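Local coordinates for BolA-like protein (Babesia bovis, PDB 3O2E) that is of uncharacterised function but belongs to the BolA/IbaG family and may, like its relatives, take part in binding a [2Fe-2S] cluster, at residues Ile27-Glu30 / Arg31-Met35. Sequence-based numbering, arbitrary orientation.
Sequences IVEE and RLRSM
Arg31 and its neighbour Glu30 form a salt bridge on the outer surface of helix 25-36, with NH1 of Arg31 2.5 Å from OE2 of Glu30. The bond is short but bent, 141° at the hydrogen: the nitrogen reaches OE2 on its anti side, out of the carboxylate plane, and the two flat groups are turned 55° apart. Arg31 gets there by folding back at its second torsion (chi2 -73°), which swings the guanidinium toward the start of the helix and lays one of its faces over Ile27, whose CG2, offset toward the rim, stands 4.0 Å from NH2 of Arg31. NE of the same arginine pairs with Glu82, so two carboxylates grip the guanidinium, through NH1 and NE, and probably limit its rotation. On the flank next to strand 40-45, Glu29 and Arg33 run side by side, both extended, yet their ionic contact is long: OE1 of Glu29 lies 3.9 Å from NH1 of Arg33. That nitrogen sits marginally closer to the aliphatic part of the glutamate, at 3.7 Å from CB of Glu29. Facing the interior, CG1 of Val28 meets CD1 of Leu32 at 3.9 Å; Val28 also touches Phe54, and Leu32 packs on Ala56, Ile58 and Val75, joining helix 25-36 to the sheet and to helix 68-78. Beneath these side chains run four i to i+4 backbone bonds, from Arg31 N to Ile27 O through Ser34 N to Glu30 O. Charged residues outside and an aliphatic i to i+4 pair inside are the hallmark of an amphipathic alpha-helix, here one packed against the mixed sheet of the alpha+beta BolA fold.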
ATOM      1  N   ILE A  27       5.421  -0.642   9.687  1.00 16.38           N
ATOM      2  CA  ILE A  27       4.125   0.017  10.004  1.00 17.30           C
ATOM      3  C   ILE A  27       3.219   0.069   8.807  1.00 15.70           C
ATOM      4  O   ILE A  27       2.021  -0.145   8.922  1.00 16.89           O
ATOM      5  CB  ILE A  27       4.287   1.480  10.542  1.00 17.33           C
ATOM      6  CG1 ILE A  27       4.735   1.403  11.996  1.00 21.84           C
ATOM      7  CG2 ILE A  27       2.938   2.228  10.493  1.00 17.57           C
ATOM      8  CD1 ILE A  27       5.095   2.715  12.661  1.00 23.44           C
ATOM      9  N   VAL A  28       3.789   0.363   7.641  1.00 15.92           N
ATOM     10  CA  VAL A  28       3.030   0.419   6.382  1.00 14.09           C
ATOM     11  C   VAL A  28       2.449  -0.959   6.094  1.00 14.28           C
ATOM     12  O   VAL A  28       1.284  -1.081   5.742  1.00 13.30           O
ATOM     13  CB  VAL A  28       3.933   0.886   5.184  1.00 14.03           C
ATOM     14  CG1 VAL A  28       3.238   0.708   3.789  1.00 10.14           C
ATOM     15  CG2 VAL A  28       4.393   2.340   5.389  1.00 15.07           C
ATOM     16  N   GLU A  29       3.286  -1.989   6.219  1.00 14.64           N
ATOM     17  CA  GLU A  29       2.865  -3.334   6.009  1.00 14.22           C
ATOM     18  C   GLU A  29       1.737  -3.716   6.967  1.00 14.85           C
ATOM     19  O   GLU A  29       0.790  -4.357   6.558  1.00 14.16           O
ATOM     20  CB  GLU A  29       4.038  -4.274   6.182  1.00 15.12           C
ATOM     21  CG  GLU A  29       4.988  -4.289   4.997  1.00 15.64           C
ATOM     22  CD  GLU A  29       6.247  -5.113   5.251  1.00 22.98           C
ATOM     23  OE1 GLU A  29       6.635  -5.296   6.442  1.00 26.41           O
ATOM     24  OE2 GLU A  29       6.862  -5.545   4.260  1.00 23.29           O
ATOM     25  N   GLU A  30       1.870  -3.356   8.237  1.00 15.91           N
ATOM     26  CA  GLU A  30       0.873  -3.687   9.249  1.00 18.08           C
ATOM     27  C   GLU A  30      -0.467  -2.979   8.977  1.00 16.42           C
ATOM     28  O   GLU A  30      -1.525  -3.572   9.127  1.00 17.11           O
ATOM     29  CB  GLU A  30       1.470  -3.401  10.644  1.00 20.04           C
ATOM     30  CG  GLU A  30       0.526  -3.146  11.844  1.00 28.43           C
ATOM     31  CD  GLU A  30       1.243  -2.308  12.949  1.00 36.46           C
ATOM     32  OE1 GLU A  30       2.427  -2.603  13.246  1.00 43.56           O
ATOM     33  OE2 GLU A  30       0.667  -1.316  13.475  1.00 41.58           O
ATOM     34  N   ARG A  31      -0.421  -1.707   8.605  1.00 15.32           N
ATOM     35  CA  ARG A  31      -1.623  -0.947   8.314  1.00 15.42           C
ATOM     36  C   ARG A  31      -2.315  -1.539   7.139  1.00 14.59           C
ATOM     37  O   ARG A  31      -3.525  -1.733   7.172  1.00 14.25           O
ATOM     38  CB  ARG A  31      -1.295   0.504   7.973  1.00 15.92           C
ATOM     39  CG  ARG A  31      -0.810   1.342   9.104  1.00 19.61           C
ATOM     40  CD  ARG A  31      -1.885   1.701  10.073  1.00 24.85           C
ATOM     41  NE  ARG A  31      -1.214   2.290  11.209  1.00 32.02           N
ATOM     42  CZ  ARG A  31      -0.728   1.594  12.233  1.00 39.24           C
ATOM     43  NH1 ARG A  31      -0.890   0.270  12.313  1.00 42.42           N
ATOM     44  NH2 ARG A  31      -0.072   2.227  13.197  1.00 43.01           N
ATOM     45  N   LEU A  32      -1.553  -1.811   6.071  1.00 13.59           N
ATOM     46  CA  LEU A  32      -2.153  -2.387   4.847  1.00 12.83           C
ATOM     47  C   LEU A  32      -2.749  -3.744   5.123  1.00 12.62           C
ATOM     48  O   LEU A  32      -3.851  -4.042   4.655  1.00 13.34           O
ATOM     49  CB  LEU A  32      -1.125  -2.473   3.683  1.00 11.39           C
ATOM     50  CG  LEU A  32      -0.532  -1.176   3.157  1.00 14.08           C
ATOM     51  CD1 LEU A  32       0.455  -1.426   2.001  1.00 12.42           C
ATOM     52  CD2 LEU A  32      -1.619  -0.307   2.690  1.00 13.74           C
ATOM     53  N   ARG A  33      -1.999  -4.606   5.820  1.00 13.28           N
ATOM     54  CA  ARG A  33      -2.523  -5.941   6.184  1.00 14.20           C
ATOM     55  C   ARG A  33      -3.765  -5.861   7.053  1.00 14.83           C
ATOM     56  O   ARG A  33      -4.719  -6.612   6.882  1.00 13.63           O
ATOM     57  CB  ARG A  33      -1.463  -6.775   6.909  1.00 15.00           C
ATOM     58  CG  ARG A  33      -0.416  -7.211   5.947  1.00 15.96           C
ATOM     59  CD  ARG A  33       0.819  -7.784   6.605  1.00 17.03           C
ATOM     60  NE  ARG A  33       1.617  -8.341   5.507  1.00 19.79           N
ATOM     61  CZ  ARG A  33       2.945  -8.401   5.424  1.00 21.07           C
ATOM     62  NH1 ARG A  33       3.716  -7.945   6.409  1.00 22.00           N
ATOM     63  NH2 ARG A  33       3.489  -8.957   4.313  1.00 24.18           N
ATOM     64  N   SER A  34      -3.746  -4.966   8.026  1.00 16.04           N
ATOM     65  CA  SER A  34      -4.880  -4.826   8.916  1.00 18.05           C
ATOM     66  C   SER A  34      -6.168  -4.436   8.156  1.00 17.90           C
ATOM     67  O   SER A  34      -7.218  -5.055   8.380  1.00 16.64           O
ATOM     68  CB  SER A  34      -4.561  -3.830  10.008  1.00 19.55           C
ATOM     69  OG  SER A  34      -5.728  -3.573  10.752  1.00 25.60           O
ATOM     70  N   MET A  35      -6.073  -3.451   7.245  1.00 17.09           N
ATOM     71  CA  MET A  35      -7.266  -2.946   6.529  1.00 17.58           C
ATOM     72  C   MET A  35      -7.662  -3.773   5.297  1.00 16.22           C
ATOM     73  O   MET A  35      -8.856  -3.991   5.046  1.00 17.28           O
ATOM     74  CB  MET A  35      -7.116  -1.471   6.160  1.00 17.62           C
ATOM     75  CG  MET A  35      -8.422  -0.892   5.581  1.00 23.30           C
ATOM     76  SD  MET A  35      -8.564   0.809   5.065  0.66 26.31           S
ATOM     77  CE  MET A  35      -8.993   1.682   6.591  1.00 22.77           C
TER